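Local coordinates for mandelate racemase / muconate lactonizing enzyme (Burkholderia pseudomallei, PDB 2POD), which is of unknown function but belongs to the enolase superfamily, may act as a lyase, and binds a sodium ion at its metal site, at residues L153-F156 with E162-L165; W178-Y183 with E202-I207. All blocks are in the same frame, centred on the assembly; numbering follows the deposited sequence.

Contact 1: L153-F156 with E162-L165; sequences LNAF and ELAL
L163 meets A155 and F156 through carbon atoms, and the pairing illustrates how a single leucine can join two consecutive short helices. Apolar contact is the main interaction, and it uses two parts of the leucine. At its base, CB of L163 lies 3.9 Å from CB of A155; the side chains of A155 and L163 both set off toward the other helix, and with a methyl on one side the backbones come close, the two CA atoms being 6.0 Å apart. Farther out, the CD2 methyl of L163 reaches to 3.7 Å from CB of F156. The leucine's first torsion (chi1 163°) sets CG opposite the backbone N, which carries the branch outward to the other helix.

A second kind of contact is made with the backbone: the same CD2 sits 3.6 Å from the N of F156, a van der Waals approach. The ring of F156 takes no part in the contact with L163; it packs edge-to-face with W178, and the F156 side chain also touches I177. On one face the ring has O of L153, 3.6 Å above the plane and displaced toward the rim.

M175 and C123 also touch L163, so the leucine lies buried between the helix 152-158 and strand 174-177. Both helices lie in the connection between parallel neighbouring strands 117-122 and 174-177, a beta-alpha-beta crossover of the enolase-superfamily barrel.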
# COMPACT_ATOMS: atom_id res chain seq x y z
N LEU B 153 28.16 34.61 -8.72
CA LEU B 153 26.90 34.50 -9.47
C LEU B 153 27.09 34.78 -10.96
O LEU B 153 26.68 33.98 -11.80
CB LEU B 153 25.83 35.43 -8.88
CG LEU B 153 24.51 35.53 -9.66
CD1 LEU B 153 23.56 34.39 -9.33
CD2 LEU B 153 23.84 36.88 -9.43
N ASN B 154 27.72 35.91 -11.27
CA ASN B 154 28.01 36.27 -12.66
C ASN B 154 29.02 35.34 -13.30
O ASN B 154 28.93 35.05 -14.49
CB ASN B 154 28.48 37.73 -12.76
CG ASN B 154 27.33 38.72 -12.80
OD1 ASN B 154 26.50 38.69 -13.72
ND2 ASN B 154 27.27 39.59 -11.80
N ALA B 155 29.98 34.87 -12.49
CA ALA B 155 30.93 33.85 -12.92
C ALA B 155 30.26 32.56 -13.42
O ALA B 155 30.57 32.12 -14.52
CB ALA B 155 31.95 33.56 -11.83
N PHE B 156 29.33 31.98 -12.66
CA PHE B 156 28.64 30.77 -13.13
C PHE B 156 27.70 30.95 -14.32
O PHE B 156 27.50 30.03 -15.11
CB PHE B 156 28.06 29.88 -12.00
CG PHE B 156 26.64 30.23 -11.56
CD1 PHE B 156 26.42 30.75 -10.29
CD2 PHE B 156 25.54 29.93 -12.36
CE1 PHE B 156 25.13 31.04 -9.85
CE2 PHE B 156 24.24 30.22 -11.93
CZ PHE B 156 24.03 30.77 -10.67
N GLU B 162 35.99 29.08 -15.70
CA GLU B 162 36.98 29.85 -14.95
C GLU B 162 36.77 29.76 -13.45
O GLU B 162 37.73 29.63 -12.69
CB GLU B 162 36.95 31.32 -15.39
CG GLU B 162 37.96 31.66 -16.49
CD GLU B 162 37.41 32.66 -17.50
OE1 GLU B 162 37.24 33.85 -17.14
OE2 GLU B 162 37.15 32.25 -18.65
N LEU B 163 35.51 29.82 -13.03
CA LEU B 163 35.13 29.78 -11.61
C LEU B 163 35.45 28.42 -10.99
O LEU B 163 35.92 28.34 -9.85
CB LEU B 163 33.65 30.12 -11.47
CG LEU B 163 32.88 29.79 -10.19
CD1 LEU B 163 33.33 30.66 -9.02
CD2 LEU B 163 31.41 29.99 -10.45
N ALA B 164 35.19 27.36 -11.76
CA ALA B 164 35.52 26.00 -11.38
C ALA B 164 37.01 25.80 -11.14
O ALA B 164 37.42 25.32 -10.08
CB ALA B 164 35.02 25.03 -12.44
N LEU B 165 37.83 26.21 -12.11
CA LEU B 165 39.29 26.15 -12.02
C LEU B 165 39.85 26.95 -10.85
O LEU B 165 40.80 26.52 -10.18
CB LEU B 165 39.92 26.63 -13.33
CG LEU B 165 39.82 25.69 -14.54
CD1 LEU B 165 40.06 26.46 -15.85
CD2 LEU B 165 40.77 24.49 -14.43

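Contact 2: W178-Y183 with E202-I207; sequences WPFDPY and EPFEKI
P179 and F180 form a stepped apolar surface against P203 and F204, two successive residues of 178-183 facing two of 202-207. The hollow between P179 and F180 is filled by one corner of the F204 ring. Its CE2 atom comes 3.6 Å from CE1 of F180 and 3.8 Å from CG of P179, while the neighbouring CZ follows at 4.0 Å from the same F180 CE1. The second bump is smaller: CG of P203, the tip of its pyrrolidine ring, approaches CB of P179 to 3.9 Å. P179 therefore touches both partners, one with CB and the other with CG.

The phenylalanines meet rim to rim, with centroids 6.0 Å apart and planes inclined by 29°, and neither ring covers the other's face. CE1 of F180 arrives at the edge of F204, near its plane. In F204, CG stands opposite the carbonyl carbon (chi1 -64°), and from this position the ring extends toward the turn. A type I turn from W178 to D181 presents P179 and F180 together at its two central positions. Around them, V219 and L237 touch both phenylalanines.

With no hydrogen bond or ion pair between the segments, the contact rests on burial of carbon surface and the fit of the rings, with no directional polar bond to fix it.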
# COMPACT_ATOMS: atom_id res chain seq x y z
N TRP B 178 22.71 27.75 -9.73
CA TRP B 178 21.28 27.77 -10.00
C TRP B 178 20.82 28.37 -11.34
O TRP B 178 19.99 29.28 -11.35
CB TRP B 178 20.51 28.39 -8.82
CG TRP B 178 21.02 29.73 -8.37
CD1 TRP B 178 20.55 30.96 -8.76
CD2 TRP B 178 22.08 29.98 -7.45
NE1 TRP B 178 21.26 31.95 -8.13
CE2 TRP B 178 22.21 31.38 -7.32
CE3 TRP B 178 22.94 29.15 -6.71
CZ2 TRP B 178 23.16 31.97 -6.49
CZ3 TRP B 178 23.89 29.74 -5.89
CH2 TRP B 178 23.98 31.13 -5.78
N PRO B 179 21.31 27.83 -12.48
CA PRO B 179 21.08 28.48 -13.77
C PRO B 179 19.67 28.34 -14.39
O PRO B 179 19.41 28.95 -15.43
CB PRO B 179 22.12 27.82 -14.68
CG PRO B 179 22.31 26.47 -14.10
CD PRO B 179 22.11 26.60 -12.63
N PHE B 180 18.78 27.56 -13.78
CA PHE B 180 17.42 27.36 -14.31
C PHE B 180 16.44 28.40 -13.77
O PHE B 180 15.33 28.54 -14.29
CB PHE B 180 16.92 25.94 -14.01
CG PHE B 180 17.79 24.85 -14.58
CD1 PHE B 180 18.80 24.28 -13.81
CD2 PHE B 180 17.60 24.40 -15.87
CE1 PHE B 180 19.60 23.28 -14.32
CE2 PHE B 180 18.40 23.41 -16.41
CZ PHE B 180 19.41 22.84 -15.63
N ASP B 181 16.87 29.13 -12.75
CA ASP B 181 16.09 30.21 -12.12
C ASP B 181 15.38 31.26 -13.00
O ASP B 181 14.20 31.54 -12.75
CB ASP B 181 16.91 30.89 -11.02
CG ASP B 181 17.08 30.02 -9.79
OD1 ASP B 181 17.13 28.77 -9.93
OD2 ASP B 181 17.15 30.59 -8.68
N PRO B 182 16.07 31.84 -14.02
CA PRO B 182 15.38 32.93 -14.73
C PRO B 182 14.27 32.46 -15.67
O PRO B 182 13.44 33.27 -16.10
CB PRO B 182 16.50 33.59 -15.55
CG PRO B 182 17.78 32.96 -15.09
CD PRO B 182 17.41 31.61 -14.59
N TYR B 183 14.24 31.17 -15.98
CA TYR B 183 13.26 30.61 -16.90
C TYR B 183 11.93 30.25 -16.23
O TYR B 183 10.92 30.06 -16.90
CB TYR B 183 13.86 29.46 -17.71
CG TYR B 183 15.13 29.87 -18.41
CD1 TYR B 183 16.37 29.41 -17.97
CD2 TYR B 183 15.11 30.76 -19.49
CE1 TYR B 183 17.55 29.81 -18.60
CE2 TYR B 183 16.27 31.16 -20.12
CZ TYR B 183 17.49 30.68 -19.67
OH TYR B 183 18.66 31.08 -20.30
N GLU B 202 24.33 24.99 -20.48
CA GLU B 202 25.67 25.46 -20.85
C GLU B 202 26.67 25.75 -19.70
O GLU B 202 27.86 25.48 -19.86
CB GLU B 202 25.60 26.63 -21.83
CG GLU B 202 25.31 26.22 -23.28
CD GLU B 202 25.04 27.41 -24.19
OE1 GLU B 202 24.32 27.24 -25.20
OE2 GLU B 202 25.54 28.52 -23.89
N PRO B 203 26.21 26.31 -18.55
CA PRO B 203 27.03 26.22 -17.33
C PRO B 203 27.54 24.84 -16.90
O PRO B 203 28.58 24.78 -16.24
CB PRO B 203 26.11 26.81 -16.26
CG PRO B 203 25.29 27.79 -16.99
CD PRO B 203 25.00 27.12 -18.30
N PHE B 204 26.85 23.76 -17.25
CA PHE B 204 27.30 22.42 -16.87
C PHE B 204 28.37 21.86 -17.80
O PHE B 204 29.26 21.14 -17.36
CB PHE B 204 26.12 21.44 -16.72
CG PHE B 204 25.18 21.80 -15.62
CD1 PHE B 204 25.47 21.46 -14.30
CD2 PHE B 204 24.01 22.51 -15.89
CE1 PHE B 204 24.61 21.81 -13.27
CE2 PHE B 204 23.15 22.87 -14.86
CZ PHE B 204 23.44 22.52 -13.55
N GLU B 205 28.26 22.18 -19.09
CA GLU B 205 29.22 21.70 -20.09
C GLU B 205 30.58 22.39 -19.98
O GLU B 205 31.61 21.74 -20.15
CB GLU B 205 28.66 21.86 -21.51
CG GLU B 205 29.43 21.08 -22.57
CD GLU B 205 28.53 20.46 -23.63
OE1 GLU B 205 29.01 19.56 -24.36
OE2 GLU B 205 27.35 20.86 -23.73
N LYS B 206 30.56 23.69 -19.68
CA LYS B 206 31.77 24.48 -19.46
C LYS B 206 32.67 23.90 -18.38
O LYS B 206 33.87 23.73 -18.60
CB LYS B 206 31.42 25.94 -19.14
CG LYS B 206 31.30 26.83 -20.37
CD LYS B 206 30.76 28.21 -20.02
CE LYS B 206 31.12 29.23 -21.10
NZ LYS B 206 30.25 29.14 -22.30
N ILE B 207 32.09 23.57 -17.23
CA ILE B 207 32.85 23.00 -16.12
C ILE B 207 33.19 21.51 -16.32
O ILE B 207 34.17 21.02 -15.75
CB ILE B 207 32.26 23.33 -14.71
CG1 ILE B 207 31.52 22.15 -14.08
CG2 ILE B 207 31.39 24.55 -14.73
CD1 ILE B 207 32.23 21.62 -12.88

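In the fold
Both contacts are buried at the residues that touch, and they lie on the same side of the chain's centre with their own centres 11 Å apart. Contact 1 joins two helices adjacent in sequence, largely through one aliphatic branch; contact 2 brings the turn after strand 174-177 against helix 202-210, using proline and aromatic rings. They share no secondary-structure element, yet they pack directly on each other: CZ of F156 is 3.4 Å from N of W178, and O of F156 is 3.7 Å from CG of P203. The side chains of F156 and P179 lie about 11 and 12 Å from a bound sodium ion, and W178, touching the sodium ligand E220, links this region to the metal site.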